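Local coordinates for protein carboxypeptidase A (Helicoverpa armigera, PDB 1JQG) that probably acts as a zinc-dependent metallocarboxypeptidase of the M14 family, made as a mid-gut procarboxypeptidase and cleaving residues from the C-terminal ends of peptide chains, at residues D119-Y124 and D400-A405; D290-H295 and S367-Q372. All blocks are in the same frame, centred on the assembly; numbering follows the deposited sequence.

Contact 1. Residues D119-Y124 and D400-A405; sequences DKIHSY and DFIEQA
The chain at 119-124, extended from Lys120 to Ser123, passes the N-terminal part of helix 402-421, coming nearest where Asp119 CA lies 6.2 Å from Ile402 CA. In this α/β carboxypeptidase fold, the contact brings the loop between helix 92-108 and helix 124-137 against the start of the final helix. Ile402 carries almost all of its side of it. Its CG1 stands anti to its own carbonyl carbon, and the second torsion is extended (chi2 -166°), which sends the long branch out toward the loop. Its terminal methyl lies against main chain as much as side chain: Ile402 CD1 is 3.6 Å from Lys120 CA and 4.0 Å from Asp119 C. An apolar residue with a long branch suits this place, where one methyl packs against backbone carbons and a second isoleucine and no hydrogen bond crosses. The bonds from CA to CB of Lys120 and Asp119 point away from the helix, and their polar ends have partners nearby, Lys120 NZ in a salt bridge with Glu126 OE1 and Asp119 OD2 in a hydrogen bond with Ser109 OG. Ile402 also touches Pro189 of helix 187-200, while Ile121 rests on Leu102 and Tyr224, so both isoleucines are shared with neighbouring helices. Ile121 bends its long branch (chi2 -56°), and the two side chains meet at an oblique angle through their end methyls, Ile121 CD1 lying 3.8 Å from Ile402 CD1.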
# COMPACT_ATOMS: atom_id res chain seq x y z
N ASP A 119 17.82 6.57 4.64
CA ASP A 119 17.72 7.58 5.69
C ASP A 119 16.86 8.78 5.28
O ASP A 119 16.82 9.84 5.94
CB ASP A 119 19.11 8.04 6.11
CG ASP A 119 19.87 8.69 4.96
OD1 ASP A 119 20.86 9.35 5.26
OD2 ASP A 119 19.48 8.56 3.77
N LYS A 120 16.12 8.63 4.17
CA LYS A 120 15.19 9.66 3.76
C LYS A 120 14.15 9.15 2.78
O LYS A 120 14.31 8.05 2.27
CB LYS A 120 15.92 10.87 3.17
CG LYS A 120 16.57 10.60 1.79
CD LYS A 120 17.06 11.92 1.21
CE LYS A 120 17.42 11.79 -0.25
NZ LYS A 120 16.18 12.05 -1.08
N ILE A 121 13.12 9.93 2.49
CA ILE A 121 12.06 9.56 1.58
C ILE A 121 12.48 10.11 0.21
O ILE A 121 12.88 11.27 0.07
CB ILE A 121 10.69 10.12 1.99
CG1 ILE A 121 10.21 9.57 3.35
CG2 ILE A 121 9.56 9.86 1.02
CD1 ILE A 121 10.16 8.06 3.41
N HIS A 122 12.34 9.27 -0.81
CA HIS A 122 12.72 9.66 -2.17
C HIS A 122 11.50 9.96 -3.03
O HIS A 122 10.49 9.26 -3.01
CB HIS A 122 13.53 8.49 -2.82
CG HIS A 122 14.70 8.08 -1.97
ND1 HIS A 122 15.90 8.79 -1.91
CD2 HIS A 122 14.84 7.03 -1.13
CE1 HIS A 122 16.71 8.17 -1.07
NE2 HIS A 122 16.10 7.09 -0.58
N SER A 123 11.60 10.98 -3.86
CA SER A 123 10.51 11.40 -4.73
C SER A 123 10.39 10.51 -5.94
O SER A 123 11.22 9.62 -6.20
CB SER A 123 10.73 12.85 -5.18
OG SER A 123 11.89 12.94 -5.98
N TYR A 124 9.33 10.74 -6.74
CA TYR A 124 9.07 9.93 -7.91
C TYR A 124 10.24 10.06 -8.88
O TYR A 124 10.70 9.08 -9.46
CB TYR A 124 7.74 10.37 -8.57
CG TYR A 124 7.70 10.06 -10.08
CD1 TYR A 124 7.55 8.76 -10.55
CD2 TYR A 124 7.88 11.09 -11.00
CE1 TYR A 124 7.56 8.48 -11.89
CE2 TYR A 124 7.87 10.83 -12.35
CZ TYR A 124 7.71 9.52 -12.80
OH TYR A 124 7.73 9.24 -14.15
N ASP A 400 13.73 7.56 11.31
CA ASP A 400 14.41 6.56 12.09
C ASP A 400 13.86 5.17 11.83
O ASP A 400 14.56 4.18 12.07
CB ASP A 400 14.29 6.85 13.60
CG ASP A 400 15.09 8.05 14.06
OD1 ASP A 400 15.98 8.59 13.35
OD2 ASP A 400 14.79 8.45 15.22
N PHE A 401 12.68 5.07 11.26
CA PHE A 401 12.04 3.77 10.97
C PHE A 401 12.23 3.37 9.52
O PHE A 401 11.88 2.26 9.13
CB PHE A 401 10.57 3.84 11.37
CG PHE A 401 9.80 2.56 11.24
CD1 PHE A 401 8.70 2.44 10.40
CD2 PHE A 401 10.17 1.47 12.01
CE1 PHE A 401 8.00 1.25 10.32
CE2 PHE A 401 9.46 0.28 11.92
CZ PHE A 401 8.38 0.16 11.08
N ILE A 402 12.77 4.24 8.68
CA ILE A 402 12.89 4.01 7.25
C ILE A 402 13.64 2.73 6.88
O ILE A 402 13.11 1.93 6.09
CB ILE A 402 13.51 5.19 6.52
CG1 ILE A 402 12.74 6.48 6.78
CG2 ILE A 402 13.63 4.82 5.04
CD1 ILE A 402 13.08 7.65 5.86
N GLU A 403 14.85 2.55 7.40
CA GLU A 403 15.61 1.33 7.15
C GLU A 403 14.97 0.10 7.78
O GLU A 403 15.00 -0.99 7.22
CB GLU A 403 17.05 1.52 7.66
CG GLU A 403 17.95 0.34 7.28
CD GLU A 403 19.42 0.57 7.60
OE1 GLU A 403 20.25 0.87 6.72
OE2 GLU A 403 19.77 0.45 8.78
N GLN A 404 14.45 0.22 9.01
CA GLN A 404 13.87 -0.90 9.74
C GLN A 404 12.61 -1.38 9.02
O GLN A 404 12.38 -2.58 8.98
CB GLN A 404 13.53 -0.50 11.17
CG GLN A 404 12.73 -1.55 11.96
CD GLN A 404 13.42 -2.88 12.10
OE1 GLN A 404 14.63 -3.07 12.01
NE2 GLN A 404 12.65 -3.95 12.34
N ALA A 405 11.86 -0.46 8.43
CA ALA A 405 10.68 -0.72 7.67
C ALA A 405 11.00 -1.64 6.49
O ALA A 405 10.33 -2.67 6.34
CB ALA A 405 10.08 0.61 7.21

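Contact 2. Residues D290-H295 and S367-Q372; sequences DIIAEH and SDYAMQ
Ile292 reaches across to Tyr369 and Ala370 with a single methyl, CD1, which sits at the edge of the tyrosine ring and near its plane rather than over a face. The closest ring atom is CD2, with Tyr369 CD2 and Ile292 CD1 4.1 Å apart. Extension of the isoleucine's outer torsion (chi2 172°) carries this methyl away from its own helix. The same methyl lies 4.1 Å from Ala370 CB, in the angle between ring and alanine. The small alanine lets the backbones approach, Ile292 CA being 6.9 Å from Ala370 CA. These residues join helix 283-294 to helix 366-373 within the α/β carboxypeptidase fold, beside its central mixed sheet: Ile292 and Ala370 both touch Tyr302 on strand 299-307, and Ala370 also meets Ser378 on strand 377-383. Aliphatic and small side chains suit this buried seam, where no hydrogen bond passes between the helices. The tyrosine is less deeply placed. Its CG lies anti to the backbone N (chi1 173°), and although the bond from CA to CB points neither toward nor away from the other helix, the ring comes closer to it. A second aromatic, Phe280, meets the Tyr369 ring edge-to-face.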
# COMPACT_ATOMS: atom_id res chain seq x y z
N ASP A 290 -1.74 -5.54 -17.37
CA ASP A 290 -0.92 -5.99 -18.47
C ASP A 290 0.35 -6.72 -18.04
O ASP A 290 0.76 -7.74 -18.62
CB ASP A 290 -0.57 -4.80 -19.37
CG ASP A 290 -1.76 -4.16 -20.02
OD1 ASP A 290 -2.84 -4.77 -20.18
OD2 ASP A 290 -1.69 -2.98 -20.43
N ILE A 291 0.98 -6.27 -16.97
CA ILE A 291 2.13 -6.96 -16.39
C ILE A 291 1.75 -8.34 -15.84
O ILE A 291 2.45 -9.31 -16.12
CB ILE A 291 2.76 -6.15 -15.23
CG1 ILE A 291 3.18 -4.77 -15.73
CG2 ILE A 291 3.92 -6.92 -14.70
CD1 ILE A 291 3.72 -3.81 -14.69
N ILE A 292 0.61 -8.43 -15.16
CA ILE A 292 0.15 -9.67 -14.57
C ILE A 292 -0.14 -10.67 -15.68
O ILE A 292 0.17 -11.85 -15.51
CB ILE A 292 -1.08 -9.47 -13.66
CG1 ILE A 292 -0.73 -8.69 -12.39
CG2 ILE A 292 -1.73 -10.80 -13.33
CD1 ILE A 292 -1.96 -8.30 -11.57
N ALA A 293 -0.77 -10.21 -16.76
CA ALA A 293 -1.22 -11.04 -17.85
C ALA A 293 -0.07 -11.66 -18.59
O ALA A 293 -0.01 -12.88 -18.79
CB ALA A 293 -1.98 -10.22 -18.91
N GLU A 294 0.93 -10.82 -18.86
CA GLU A 294 2.17 -11.31 -19.52
C GLU A 294 2.85 -12.44 -18.76
O GLU A 294 3.57 -13.26 -19.35
CB GLU A 294 3.12 -10.15 -19.73
CG GLU A 294 4.37 -10.43 -20.54
CD GLU A 294 5.24 -9.21 -20.78
OE1 GLU A 294 4.75 -8.09 -21.03
OE2 GLU A 294 6.48 -9.31 -20.69
N HIS A 295 2.83 -12.42 -17.43
CA HIS A 295 3.53 -13.41 -16.64
C HIS A 295 2.64 -14.35 -15.84
O HIS A 295 3.09 -14.98 -14.89
CB HIS A 295 4.54 -12.69 -15.70
CG HIS A 295 5.43 -11.75 -16.45
ND1 HIS A 295 6.57 -12.13 -17.10
CD2 HIS A 295 5.30 -10.39 -16.66
CE1 HIS A 295 7.13 -11.08 -17.70
NE2 HIS A 295 6.37 -10.02 -17.44
N SER A 367 -4.64 -7.40 -5.14
CA SER A 367 -4.29 -8.76 -4.73
C SER A 367 -5.38 -9.79 -5.07
O SER A 367 -5.05 -10.92 -5.41
CB SER A 367 -3.89 -8.84 -3.27
OG SER A 367 -4.90 -8.49 -2.35
N ASP A 368 -6.65 -9.38 -4.98
CA ASP A 368 -7.74 -10.27 -5.34
C ASP A 368 -7.77 -10.62 -6.83
O ASP A 368 -8.04 -11.77 -7.20
CB ASP A 368 -9.10 -9.65 -4.94
CG ASP A 368 -9.40 -9.83 -3.48
OD1 ASP A 368 -10.40 -9.28 -2.98
OD2 ASP A 368 -8.67 -10.48 -2.72
N TYR A 369 -7.48 -9.63 -7.68
CA TYR A 369 -7.48 -9.82 -9.11
C TYR A 369 -6.31 -10.73 -9.54
O TYR A 369 -6.56 -11.66 -10.32
CB TYR A 369 -7.46 -8.49 -9.88
CG TYR A 369 -7.27 -8.67 -11.39
CD1 TYR A 369 -8.36 -8.90 -12.23
CD2 TYR A 369 -6.03 -8.62 -12.00
CE1 TYR A 369 -8.23 -9.06 -13.58
CE2 TYR A 369 -5.84 -8.79 -13.34
CZ TYR A 369 -6.96 -9.01 -14.13
OH TYR A 369 -6.78 -9.17 -15.48
N ALA A 370 -5.15 -10.47 -9.00
CA ALA A 370 -3.95 -11.24 -9.26
C ALA A 370 -4.11 -12.71 -8.90
O ALA A 370 -3.66 -13.56 -9.66
CB ALA A 370 -2.81 -10.72 -8.36
N MET A 371 -4.79 -12.95 -7.79
CA MET A 371 -5.20 -14.29 -7.35
C MET A 371 -6.14 -14.97 -8.35
O MET A 371 -6.01 -16.15 -8.60
CB MET A 371 -5.87 -14.20 -5.98
CG MET A 371 -6.40 -15.54 -5.51
SD MET A 371 -5.60 -16.07 -3.98
CE MET A 371 -5.56 -17.83 -4.42
N GLN A 372 -7.05 -14.21 -8.92
CA GLN A 372 -8.04 -14.72 -9.87
C GLN A 372 -7.46 -14.98 -11.25
O GLN A 372 -7.85 -15.87 -12.01
CB GLN A 372 -9.19 -13.73 -9.98
CG GLN A 372 -10.22 -14.06 -11.02
CD GLN A 372 -11.16 -12.92 -11.37
OE1 GLN A 372 -10.75 -11.86 -11.86
NE2 GLN A 372 -12.46 -13.08 -11.14

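How the contacts relate
Contacts 1 and 2 lie on opposite sides of the chain's centre, with their own centres 28 Å apart and their nearest atoms about 13 Å apart, so they do not touch. Both segments of contact 2 fall within the 275 residues that separate the two segments of contact 1. Contact 2 is nearer the chemistry: the side chain of Ala370 is about 11 Å from that of His306, which binds zinc with His181 and Glu184. Strand 299-307 carries both His306 and the Tyr302 that Ile292 and Ala370 touch, and strand 377-383, which follows helix 366-373, carries Glu382, the predicted proton donor/acceptor. Contact 1 lies away from these sites and is plain structural packing.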